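Local coordinates for EcmrR transcriptional regulator (Escherichia coli, PDB 6WL5), which probably activates transcription as a multidrug-sensing MerR-family regulator, its C-terminal GyrI-like domain binding cationic, lipophilic molecules such as cetyl-trimethyl-ammonium, at residues N129-S134 with I152-E157; A7-P12 with A97-H102; A53-L58 with V71-A76. All blocks are in the same frame, centred on the assembly; numbering follows the deposited sequence.

Interaction 1 of 3, residues N129-S134 with I152-E157. With 16A (cetyl-trimethyl-ammonium), chain E; EDO (1,2-ethanediol), chain K.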
loop_
_atom_site.group_PDB
_atom_site.type_symbol
_atom_site.label_atom_id
_atom_site.label_comp_id
_atom_site.label_asym_id
_atom_site.label_seq_id
_atom_site.Cartn_x
_atom_site.Cartn_y
_atom_site.Cartn_z
ATOM N N ASN A 129 -11.774 6.425 -0.413
ATOM C CA ASN A 129 -11.390 5.276 0.403
ATOM C C ASN A 129 -9.932 5.450 0.800
ATOM O O ASN A 129 -9.301 6.463 0.483
ATOM C CB ASN A 129 -11.650 3.942 -0.315
ATOM C CG ASN A 129 -12.069 2.823 0.656
ATOM O OD1 ASN A 129 -11.561 2.737 1.790
ATOM N ND2 ASN A 129 -13.038 1.985 0.225
ATOM N N SER A 130 -9.410 4.470 1.541
ATOM C CA SER A 130 -8.077 4.593 2.128
ATOM C C SER A 130 -6.983 4.622 1.063
ATOM O O SER A 130 -6.949 3.746 0.194
ATOM C CB SER A 130 -7.870 3.380 3.019
ATOM O OG SER A 130 -8.854 3.361 4.020
ATOM N N PRO A 131 -6.062 5.592 1.116
ATOM C CA PRO A 131 -4.878 5.539 0.251
ATOM C C PRO A 131 -4.121 4.225 0.371
ATOM O O PRO A 131 -4.042 3.631 1.444
ATOM C CB PRO A 131 -4.040 6.726 0.751
ATOM C CG PRO A 131 -5.111 7.720 1.262
ATOM C CD PRO A 131 -6.087 6.819 1.950
ATOM N N ARG A 132 -3.575 3.777 -0.755
ATOM C CA ARG A 132 -2.711 2.601 -0.811
ATOM C C ARG A 132 -1.296 2.999 -1.200
ATOM O O ARG A 132 -1.093 3.882 -2.044
ATOM C CB ARG A 132 -3.240 1.608 -1.852
ATOM C CG ARG A 132 -4.740 1.372 -1.847
ATOM C CD ARG A 132 -5.167 0.221 -2.723
ATOM N NE ARG A 132 -6.596 -0.008 -2.573
ATOM C CZ ARG A 132 -7.274 -0.910 -3.264
ATOM N NH1 ARG A 132 -6.632 -1.658 -4.159
ATOM N NH2 ARG A 132 -8.590 -1.033 -3.104
ATOM N N GLU A 133 -0.322 2.331 -0.576
ATOM C CA GLU A 133 1.095 2.601 -0.790
ATOM C C GLU A 133 1.702 1.291 -1.256
ATOM O O GLU A 133 1.886 0.372 -0.462
ATOM C CB GLU A 133 1.709 3.073 0.533
ATOM C CG GLU A 133 3.171 3.445 0.520
ATOM C CD GLU A 133 3.517 4.082 1.867
ATOM O OE1 GLU A 133 3.377 5.308 1.958
ATOM O OE2 GLU A 133 3.859 3.332 2.824
ATOM N N SER A 134 1.961 1.178 -2.555
ATOM C CA SER A 134 2.292 -0.078 -3.210
ATOM C C SER A 134 3.804 -0.158 -3.425
ATOM O O SER A 134 4.368 0.631 -4.202
ATOM C CB SER A 134 1.563 -0.126 -4.554
ATOM O OG SER A 134 1.868 -1.318 -5.247
ATOM N N ILE A 152 1.803 5.462 -5.051
ATOM C CA ILE A 152 0.778 5.971 -4.123
ATOM C C ILE A 152 -0.537 6.065 -4.886
ATOM O O ILE A 152 -0.579 6.651 -5.969
ATOM C CB ILE A 152 1.162 7.323 -3.492
ATOM C CG1 ILE A 152 2.568 7.300 -2.867
ATOM C CG2 ILE A 152 0.109 7.688 -2.436
ATOM C CD1 ILE A 152 2.843 6.123 -1.942
ATOM N N GLN A 153 -1.587 5.454 -4.341
ATOM C CA GLN A 153 -2.877 5.295 -5.031
ATOM C C GLN A 153 -3.990 5.877 -4.169
ATOM O O GLN A 153 -4.289 5.354 -3.101
ATOM C CB GLN A 153 -3.147 3.810 -5.321
ATOM C CG GLN A 153 -1.919 3.060 -5.895
ATOM C CD GLN A 153 -2.158 1.577 -6.077
ATOM O OE1 GLN A 153 -2.756 0.912 -5.219
ATOM N NE2 GLN A 153 -1.610 1.025 -7.159
ATOM N N PHE A 154 -4.639 6.937 -4.659
ATOM C CA PHE A 154 -5.781 7.546 -3.979
ATOM C C PHE A 154 -7.083 7.071 -4.615
ATOM O O PHE A 154 -7.347 7.401 -5.793
ATOM C CB PHE A 154 -5.695 9.073 -4.093
ATOM C CG PHE A 154 -4.866 9.752 -3.022
ATOM C CD1 PHE A 154 -3.815 9.113 -2.375
ATOM C CD2 PHE A 154 -5.150 11.044 -2.662
ATOM C CE1 PHE A 154 -3.067 9.765 -1.413
ATOM C CE2 PHE A 154 -4.420 11.689 -1.682
ATOM C CZ PHE A 154 -3.376 11.044 -1.055
ATOM N N PRO A 155 -7.919 6.314 -3.904
ATOM C CA PRO A 155 -9.247 5.959 -4.443
ATOM C C PRO A 155 -10.090 7.212 -4.596
ATOM O O PRO A 155 -10.254 7.972 -3.645
ATOM C CB PRO A 155 -9.820 5.009 -3.379
ATOM C CG PRO A 155 -8.614 4.562 -2.554
ATOM C CD PRO A 155 -7.715 5.776 -2.550
ATOM N N VAL A 156 -10.613 7.439 -5.799
ATOM C CA VAL A 156 -11.351 8.669 -6.067
ATOM C C VAL A 156 -12.616 8.454 -6.885
ATOM O O VAL A 156 -12.809 7.429 -7.540
ATOM C CB VAL A 156 -10.470 9.731 -6.784
ATOM C CG1 VAL A 156 -9.320 10.184 -5.912
ATOM C CG2 VAL A 156 -9.924 9.191 -8.089
ATOM N N GLU A 157 -13.475 9.478 -6.832
ATOM C CA GLU A 157 -14.655 9.624 -7.671
ATOM C C GLU A 157 -14.727 11.066 -8.151
ATOM O O GLU A 157 -14.378 11.995 -7.418
ATOM C CB GLU A 157 -15.887 9.192 -6.859
ATOM C CG GLU A 157 -15.773 7.717 -6.460
ATOM C CD GLU A 157 -16.926 7.171 -5.664
ATOM O OE1 GLU A 157 -17.753 7.960 -5.178
ATOM O OE2 GLU A 157 -16.986 5.928 -5.524
HETATM C C1 16A E . -10.399 17.181 1.862
HETATM C C2 16A E . -9.585 16.064 2.498
HETATM C C3 16A E . -8.249 16.572 3.036
HETATM C C4 16A E . -7.170 15.491 3.149
HETATM C C5 16A E . -7.677 14.056 3.307
HETATM C C6 16A E . -6.533 13.136 3.720
HETATM C C7 16A E . -6.955 11.804 4.313
HETATM C C8 16A E . -5.716 11.125 4.885
HETATM C C9 16A E . -5.581 9.724 4.354
HETATM C C10 16A E . -5.027 8.729 5.374
HETATM C C11 16A E . -3.682 9.082 5.996
HETATM C C12 16A E . -2.514 9.026 5.020
HETATM C C13 16A E . -1.220 8.885 5.823
HETATM C C14 16A E . -0.078 8.494 4.905
HETATM C C15 16A E . 1.256 8.561 5.629
HETATM C C16 16A E . 2.294 7.944 4.734
HETATM N N1 16A E . 3.665 8.130 5.236
HETATM C C17 16A E . 3.837 7.706 6.638
HETATM C C18 16A E . 4.469 7.294 4.330
HETATM C C19 16A E . 4.112 9.506 5.008
HETATM C C1 EDO K . -15.088 7.862 -11.458
HETATM O O1 EDO K . -15.763 8.991 -10.881
HETATM C C2 EDO K . -14.119 7.230 -10.464
HETATM O O2 EDO K . -14.799 6.525 -9.413
#

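Interaction 2 of 3, residues A7-P12 with A97-H102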
loop_
_atom_site.group_PDB
_atom_site.type_symbol
_atom_site.label_atom_id
_atom_site.label_comp_id
_atom_site.label_asym_id
_atom_site.label_seq_id
_atom_site.Cartn_x
_atom_site.Cartn_y
_atom_site.Cartn_z
ATOM N N ALA A 7 -1.499 9.597 -12.870
ATOM C CA ALA A 7 -2.173 8.712 -13.815
ATOM C C ALA A 7 -3.479 8.266 -13.184
ATOM O O ALA A 7 -3.623 8.299 -11.974
ATOM C CB ALA A 7 -1.342 7.477 -14.105
ATOM N N LEU A 8 -4.476 7.960 -13.996
ATOM C CA LEU A 8 -5.758 7.499 -13.510
ATOM C C LEU A 8 -5.925 6.063 -13.968
ATOM O O LEU A 8 -5.657 5.755 -15.133
ATOM C CB LEU A 8 -6.813 8.392 -14.154
ATOM C CG LEU A 8 -8.172 8.404 -13.527
ATOM C CD1 LEU A 8 -8.165 8.843 -12.042
ATOM C CD2 LEU A 8 -9.118 9.338 -14.309
ATOM N N LYS A 9 -6.295 5.180 -13.033
ATOM C CA LYS A 9 -6.377 3.764 -13.370
ATOM C C LYS A 9 -7.510 3.078 -12.626
ATOM O O LYS A 9 -7.991 3.561 -11.601
ATOM C CB LYS A 9 -5.050 3.061 -13.090
ATOM C CG LYS A 9 -4.578 3.105 -11.660
ATOM C CD LYS A 9 -3.250 2.318 -11.504
ATOM C CE LYS A 9 -2.104 2.933 -12.287
ATOM N NZ LYS A 9 -0.815 2.194 -11.959
ATOM N N GLU A 10 -7.970 1.966 -13.177
ATOM C CA GLU A 10 -8.896 1.076 -12.490
ATOM C C GLU A 10 -8.086 -0.087 -11.933
ATOM O O GLU A 10 -7.371 -0.767 -12.691
ATOM C CB GLU A 10 -9.990 0.556 -13.425
ATOM C CG GLU A 10 -10.709 1.635 -14.177
ATOM C CD GLU A 10 -11.784 2.343 -13.383
ATOM O OE1 GLU A 10 -12.010 1.954 -12.219
ATOM O OE2 GLU A 10 -12.415 3.285 -13.944
ATOM N N ILE A 11 -8.196 -0.306 -10.627
ATOM C CA ILE A 11 -7.480 -1.371 -9.931
ATOM C C ILE A 11 -8.499 -2.445 -9.568
ATOM O O ILE A 11 -9.440 -2.165 -8.815
ATOM C CB ILE A 11 -6.744 -0.856 -8.688
ATOM C CG1 ILE A 11 -5.747 0.235 -9.073
ATOM C CG2 ILE A 11 -6.000 -2.023 -8.003
ATOM C CD1 ILE A 11 -5.120 0.973 -7.880
ATOM N N PRO A 12 -8.390 -3.648 -10.114
ATOM C CA PRO A 12 -9.390 -4.681 -9.822
ATOM C C PRO A 12 -9.273 -5.203 -8.398
ATOM O O PRO A 12 -8.267 -5.006 -7.701
ATOM C CB PRO A 12 -9.067 -5.795 -10.822
ATOM C CG PRO A 12 -7.958 -5.265 -11.693
ATOM C CD PRO A 12 -7.348 -4.107 -11.056
ATOM N N ALA A 97 -8.460 4.862 -9.142
ATOM C CA ALA A 97 -7.452 5.574 -8.370
ATOM C C ALA A 97 -6.706 6.568 -9.232
ATOM O O ALA A 97 -6.378 6.274 -10.396
ATOM C CB ALA A 97 -6.425 4.597 -7.771
ATOM N N VAL A 98 -6.369 7.711 -8.629
ATOM C CA VAL A 98 -5.305 8.550 -9.151
ATOM C C VAL A 98 -4.012 8.181 -8.442
ATOM O O VAL A 98 -3.989 7.984 -7.212
ATOM C CB VAL A 98 -5.657 10.042 -9.051
ATOM C CG1 VAL A 98 -5.851 10.536 -7.615
ATOM C CG2 VAL A 98 -4.646 10.891 -9.816
ATOM N N THR A 99 -2.957 7.990 -9.232
ATOM C CA THR A 99 -1.700 7.441 -8.744
ATOM C C THR A 99 -0.509 8.298 -9.151
ATOM O O THR A 99 -0.528 8.966 -10.189
ATOM C CB THR A 99 -1.509 6.002 -9.274
ATOM O OG1 THR A 99 -1.233 6.005 -10.686
ATOM C CG2 THR A 99 -2.725 5.134 -9.014
ATOM N N VAL A 100 0.561 8.227 -8.346
ATOM C CA VAL A 100 1.876 8.726 -8.735
ATOM C C VAL A 100 2.911 7.719 -8.288
ATOM O O VAL A 100 2.698 6.984 -7.330
ATOM C CB VAL A 100 2.240 10.104 -8.151
ATOM C CG1 VAL A 100 1.309 11.165 -8.677
ATOM C CG2 VAL A 100 2.258 10.081 -6.620
ATOM N N ILE A 101 4.013 7.709 -8.983
ATOM C CA ILE A 101 5.196 6.966 -8.552
ATOM C C ILE A 101 6.115 7.871 -7.745
ATOM O O ILE A 101 6.551 8.936 -8.220
ATOM C CB ILE A 101 5.942 6.376 -9.764
ATOM C CG1 ILE A 101 5.071 5.337 -10.473
ATOM C CG2 ILE A 101 7.310 5.801 -9.354
ATOM C CD1 ILE A 101 5.002 3.984 -9.774
ATOM N N HIS A 102 6.447 7.417 -6.535
ATOM C CA HIS A 102 7.487 8.010 -5.718
ATOM C C HIS A 102 8.785 7.224 -5.907
ATOM O O HIS A 102 8.853 6.020 -5.606
ATOM C CB HIS A 102 7.096 7.989 -4.252
ATOM C CG HIS A 102 8.144 8.559 -3.374
ATOM N ND1 HIS A 102 8.364 9.921 -3.275
ATOM C CD2 HIS A 102 9.094 7.959 -2.620
ATOM C CE1 HIS A 102 9.404 10.121 -2.478
ATOM N NE2 HIS A 102 9.830 8.953 -2.034
#

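Interaction 3 of 3, residues A53-L58 with V71-A76. With 16A (cetyl-trimethyl-ammonium), chain F.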
loop_
_atom_site.group_PDB
_atom_site.type_symbol
_atom_site.label_atom_id
_atom_site.label_comp_id
_atom_site.label_asym_id
_atom_site.label_seq_id
_atom_site.Cartn_x
_atom_site.Cartn_y
_atom_site.Cartn_z
ATOM N N ALA A 53 3.230 -9.012 -8.651
ATOM C CA ALA A 53 2.978 -8.810 -7.248
ATOM C C ALA A 53 2.120 -7.557 -7.036
ATOM O O ALA A 53 2.137 -6.604 -7.824
ATOM C CB ALA A 53 4.309 -8.622 -6.514
ATOM N N TYR A 54 1.404 -7.536 -5.917
ATOM C CA TYR A 54 0.720 -6.322 -5.467
ATOM C C TYR A 54 0.778 -6.323 -3.944
ATOM O O TYR A 54 0.059 -7.074 -3.282
ATOM C CB TYR A 54 -0.712 -6.279 -5.974
ATOM C CG TYR A 54 -1.495 -4.994 -5.730
ATOM C CD1 TYR A 54 -0.875 -3.765 -5.584
ATOM C CD2 TYR A 54 -2.891 -5.022 -5.673
ATOM C CE1 TYR A 54 -1.614 -2.591 -5.389
ATOM C CE2 TYR A 54 -3.632 -3.869 -5.464
ATOM C CZ TYR A 54 -2.999 -2.653 -5.319
ATOM O OH TYR A 54 -3.807 -1.522 -5.100
ATOM N N CYS A 55 1.661 -5.505 -3.398
ATOM C CA CYS A 55 1.999 -5.507 -1.980
ATOM C C CYS A 55 1.883 -4.069 -1.522
ATOM O O CYS A 55 2.551 -3.204 -2.075
ATOM C CB CYS A 55 3.431 -6.003 -1.813
ATOM S SG CYS A 55 4.014 -5.917 -0.111
ATOM N N PHE A 56 1.000 -3.801 -0.558
ATOM C CA PHE A 56 0.658 -2.409 -0.301
ATOM C C PHE A 56 0.158 -2.227 1.120
ATOM O O PHE A 56 -0.343 -3.163 1.771
ATOM C CB PHE A 56 -0.419 -1.894 -1.274
ATOM C CG PHE A 56 -1.678 -2.703 -1.276
ATOM C CD1 PHE A 56 -1.763 -3.856 -2.039
ATOM C CD2 PHE A 56 -2.789 -2.317 -0.537
ATOM C CE1 PHE A 56 -2.916 -4.639 -2.068
ATOM C CE2 PHE A 56 -3.966 -3.078 -0.574
ATOM C CZ PHE A 56 -4.027 -4.241 -1.355
ATOM N N THR A 57 0.336 -1.013 1.608
ATOM C CA THR A 57 -0.235 -0.592 2.873
ATOM C C THR A 57 -1.501 0.211 2.588
ATOM O O THR A 57 -1.493 1.128 1.765
ATOM C CB THR A 57 0.748 0.285 3.647
ATOM O OG1 THR A 57 1.907 -0.499 3.941
ATOM C CG2 THR A 57 0.127 0.837 4.955
ATOM N N LEU A 58 -2.558 -0.100 3.323
ATOM C CA LEU A 58 -3.711 0.764 3.396
ATOM C C LEU A 58 -3.555 1.697 4.588
ATOM O O LEU A 58 -3.360 1.241 5.729
ATOM C CB LEU A 58 -4.966 -0.082 3.561
ATOM C CG LEU A 58 -5.313 -1.013 2.390
ATOM C CD1 LEU A 58 -6.509 -1.870 2.696
ATOM C CD2 LEU A 58 -5.529 -0.162 1.182
ATOM N N VAL A 71 -2.745 1.453 10.093
ATOM C CA VAL A 71 -2.230 0.939 8.840
ATOM C C VAL A 71 -2.558 -0.533 8.723
ATOM O O VAL A 71 -2.643 -1.243 9.722
ATOM C CB VAL A 71 -0.700 1.154 8.750
ATOM C CG1 VAL A 71 -0.410 2.641 8.669
ATOM C CG2 VAL A 71 0.084 0.434 9.887
ATOM N N GLU A 72 -2.719 -0.998 7.487
ATOM C CA GLU A 72 -3.006 -2.400 7.208
ATOM C C GLU A 72 -2.092 -2.874 6.084
ATOM O O GLU A 72 -2.190 -2.400 4.946
ATOM C CB GLU A 72 -4.483 -2.591 6.867
ATOM C CG GLU A 72 -4.895 -4.035 6.728
ATOM C CD GLU A 72 -6.403 -4.198 6.682
ATOM O OE1 GLU A 72 -7.044 -3.304 6.090
ATOM O OE2 GLU A 72 -6.934 -5.210 7.220
ATOM N N PHE A 73 -1.181 -3.788 6.417
ATOM C CA PHE A 73 -0.301 -4.354 5.422
ATOM C C PHE A 73 -1.035 -5.439 4.661
ATOM O O PHE A 73 -1.613 -6.350 5.276
ATOM C CB PHE A 73 0.918 -4.988 6.065
ATOM C CG PHE A 73 1.815 -5.602 5.078
ATOM C CD1 PHE A 73 2.581 -4.814 4.254
ATOM C CD2 PHE A 73 1.822 -6.970 4.900
ATOM C CE1 PHE A 73 3.428 -5.389 3.325
ATOM C CE2 PHE A 73 2.687 -7.566 3.989
ATOM C CZ PHE A 73 3.477 -6.766 3.190
ATOM N N CYS A 74 -0.925 -5.398 3.340
ATOM C CA CYS A 74 -1.592 -6.346 2.452
ATOM C C CYS A 74 -0.653 -6.892 1.387
ATOM O O CYS A 74 0.173 -6.178 0.834
ATOM C CB CYS A 74 -2.748 -5.658 1.722
ATOM S SG CYS A 74 -4.023 -4.952 2.768
ATOM N N GLU A 75 -0.792 -8.171 1.090
ATOM C CA GLU A 75 -0.039 -8.765 0.008
ATOM C C GLU A 75 -0.965 -9.681 -0.765
ATOM O O GLU A 75 -1.613 -10.560 -0.193
ATOM C CB GLU A 75 1.183 -9.500 0.586
ATOM C CG GLU A 75 2.204 -9.903 -0.429
ATOM C CD GLU A 75 3.632 -9.960 0.120
ATOM O OE1 GLU A 75 4.539 -10.020 -0.738
ATOM O OE2 GLU A 75 3.849 -10.011 1.380
ATOM N N ALA A 76 -1.008 -9.482 -2.071
ATOM C CA ALA A 76 -1.952 -10.201 -2.918
ATOM C C ALA A 76 -1.494 -11.622 -3.222
ATOM O O ALA A 76 -0.335 -11.859 -3.602
ATOM C CB ALA A 76 -2.159 -9.449 -4.232
HETATM C C1 16A F . 21.808 -6.035 7.288
HETATM C C2 16A F . 20.890 -5.012 6.682
HETATM C C3 16A F . 19.500 -5.565 6.931
HETATM C C4 16A F . 18.558 -5.075 5.868
HETATM C C5 16A F . 17.241 -5.784 6.059
HETATM C C6 16A F . 16.548 -5.923 4.733
HETATM C C7 16A F . 15.251 -6.657 4.914
HETATM C C8 16A F . 14.459 -6.655 3.644
HETATM C C9 16A F . 13.153 -7.407 3.820
HETATM C C10 16A F . 12.179 -6.912 2.782
HETATM C C11 16A F . 10.698 -7.166 3.093
HETATM C C12 16A F . 9.994 -6.274 2.062
HETATM C C13 16A F . 8.487 -6.422 1.898
HETATM C C14 16A F . 7.946 -5.822 0.572
HETATM C C15 16A F . 7.649 -6.952 -0.408
HETATM C C16 16A F . 8.447 -7.009 -1.708
HETATM N N1 16A F . 7.569 -7.199 -2.883
HETATM C C17 16A F . 6.965 -5.927 -3.294
HETATM C C18 16A F . 8.420 -7.704 -3.963
HETATM C C19 16A F . 6.472 -8.158 -2.685
HETATM O O HOH W 1 1.605 -9.940 -4.276
#

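Interaction 1 of 3, residues N129-S134 with I152-E157
The beta hairpin of strands 132-137 and 149-158 brings P131 and E133 of the cetyl-trimethyl-ammonium pocket against P155, F154 and I152, within a GyrI-like ligand-binding domain. Its antiparallel ladder opens at R132 and Q153, a hydrogen-bonded pair: R132 N gives to Q153 O at 2.9 Å and Q153 N returns to R132 O at 2.8 Å. Before the strand the chain lies against P155, whose ring meets backbone, CG sitting 3.3 Å from S130 O. Here too P131 CB touches F154 CE1 at 3.9 Å while P131 CG lies against the alkyl chain at C9. On one face the extended R132 chain runs obliquely across Q153, R132 CB and CD both 3.5 Å from Q153 OE1 and the guanidinium and amide planes 52° apart. Both side chains end on Y54 OH, reached by R132 NH1 and Q153 OE1, and R132 NH2 adds P93 O. E133 and I152 share the other face, where E133 CG, anti to the backbone N (chi1 -178°), meets I152 CD1. Y113 hydrogen-bonds E133 OE1, and Y59 and Y135 E133 OE2; the carboxylate probably offsets the ligand's positive charge, E133 OE1 lying 3.3 Å from C18, a methyl carbon of the ammonium head.

Interaction 2 of 3, residues A7-P12 with A97-H102
Residues 7-9 pair antiparallel with 97-99 through two hydrogen-bonded pairs, A7 with T99 and K9 with A97, on either side of the non-hydrogen-bonded pair L8 and V98, the short strand segments making an angle of 126° between their N-to-C directions. Of the four backbone bonds, T99 N to A7 O and A97 N to K9 O are both 2.8 Å, and CA-H...O contacts from V98 to A7 O and from L8 to A97 O fill the gaps between them. This ladder joins the first strand of the domain, 7-23, to strand 88-103 of the same antiparallel sheet. A7, K9, A97 and T99 share one face. There K9 crosses T99 at about a right angle, its CG and CD each 3.8 Å from T99 CG2 and its CE 3.6 Å from T99 OG1. The lysine chain leaves with CG between the backbone N and the carbonyl carbon (chi1 60°) and bends at chi3, and its ammonium forms a salt bridge with E151. Farther along, I11 CD1 reaches A97 CB at 3.9 Å. On the L8 and V98 face, L8 CD1 lies 3.5 Å from A97 O and 4.1 Å from V98 CB, while V98 packs on W119 and V120 of helix 109-123. The K9 chain thus lies across the T99 side chain while its charge links strand 7-23 to strand 149-158.

Interaction 3 of 3, residues A53-L58 with V71-A76
C74 meets the F56 ring from above: C74 CB stands 3.7 Å from the ring centroid, only 17° off the normal, a CH-pi contact displaced toward the CE2-CZ side. C74 SG lies obliquely to the same ring and also touches L58 CD1 at 4.0 Å. F56 CG occupies the crowded position between the backbone N and carbonyl carbon (chi1 56°), and F56 CD1, a rim atom, stands 3.5 Å above the plane of the Y54 ring, over its centre. L58 and E72 run side by side, L58 CD1 3.7 Å from E72 OE1. On the opposite sheet face C55 SG approaches F73 obliquely, 3.5 Å from F73 CZ, and T57 CG2 packs against V71 CB. These pairings belong to the antiparallel hairpin of strands 55-59 and 69-77, whose two-way bonds between F56 and C74 and between L58 and E72 are continued by A76 N to Y54 O; water 1 then joins Y54 N to A76 O. C55 and E75 line a cetyl-trimethyl-ammonium pocket seen in the crystal. C55 SG lies beside the alkyl chain at C15, and E75 OE1 comes to 3.3 Å from methyl carbon C19, where its charge probably complements the ammonium; E75 OE2 has a weak hydrogen bond to Y17 OH. Farther out, Y135 and Y29 hydrogen-bond T57 OG1, H60 and Q90 hold the carboxylate of E72, and Y54 OH bonds to Q153 and R132.

Overall arrangement
All three contacts lie in one antiparallel sheet of the GyrI-like domain. The centres of interactions 1 and 2 are about 8 Å apart, those of 1 and 3 about 12 Å, and those of 2 and 3 about 15 Å. Strand 149-158 of interaction 1 neighbours strand 88-103 of interaction 2, and strand 132-137 neighbours strand 55-59 of interaction 3; strand 7-23 pairs with both 69-77 and 88-103. Along the chain, interaction 3 falls between the two segments of interaction 2, and interaction 1 opens after both. The sheet thus carries two separate cetyl-trimethyl-ammonium sites, one beside each hairpin, each with a glutamate, consistent with multidrug sensing, while interaction 2 joins distant parts of the sequence.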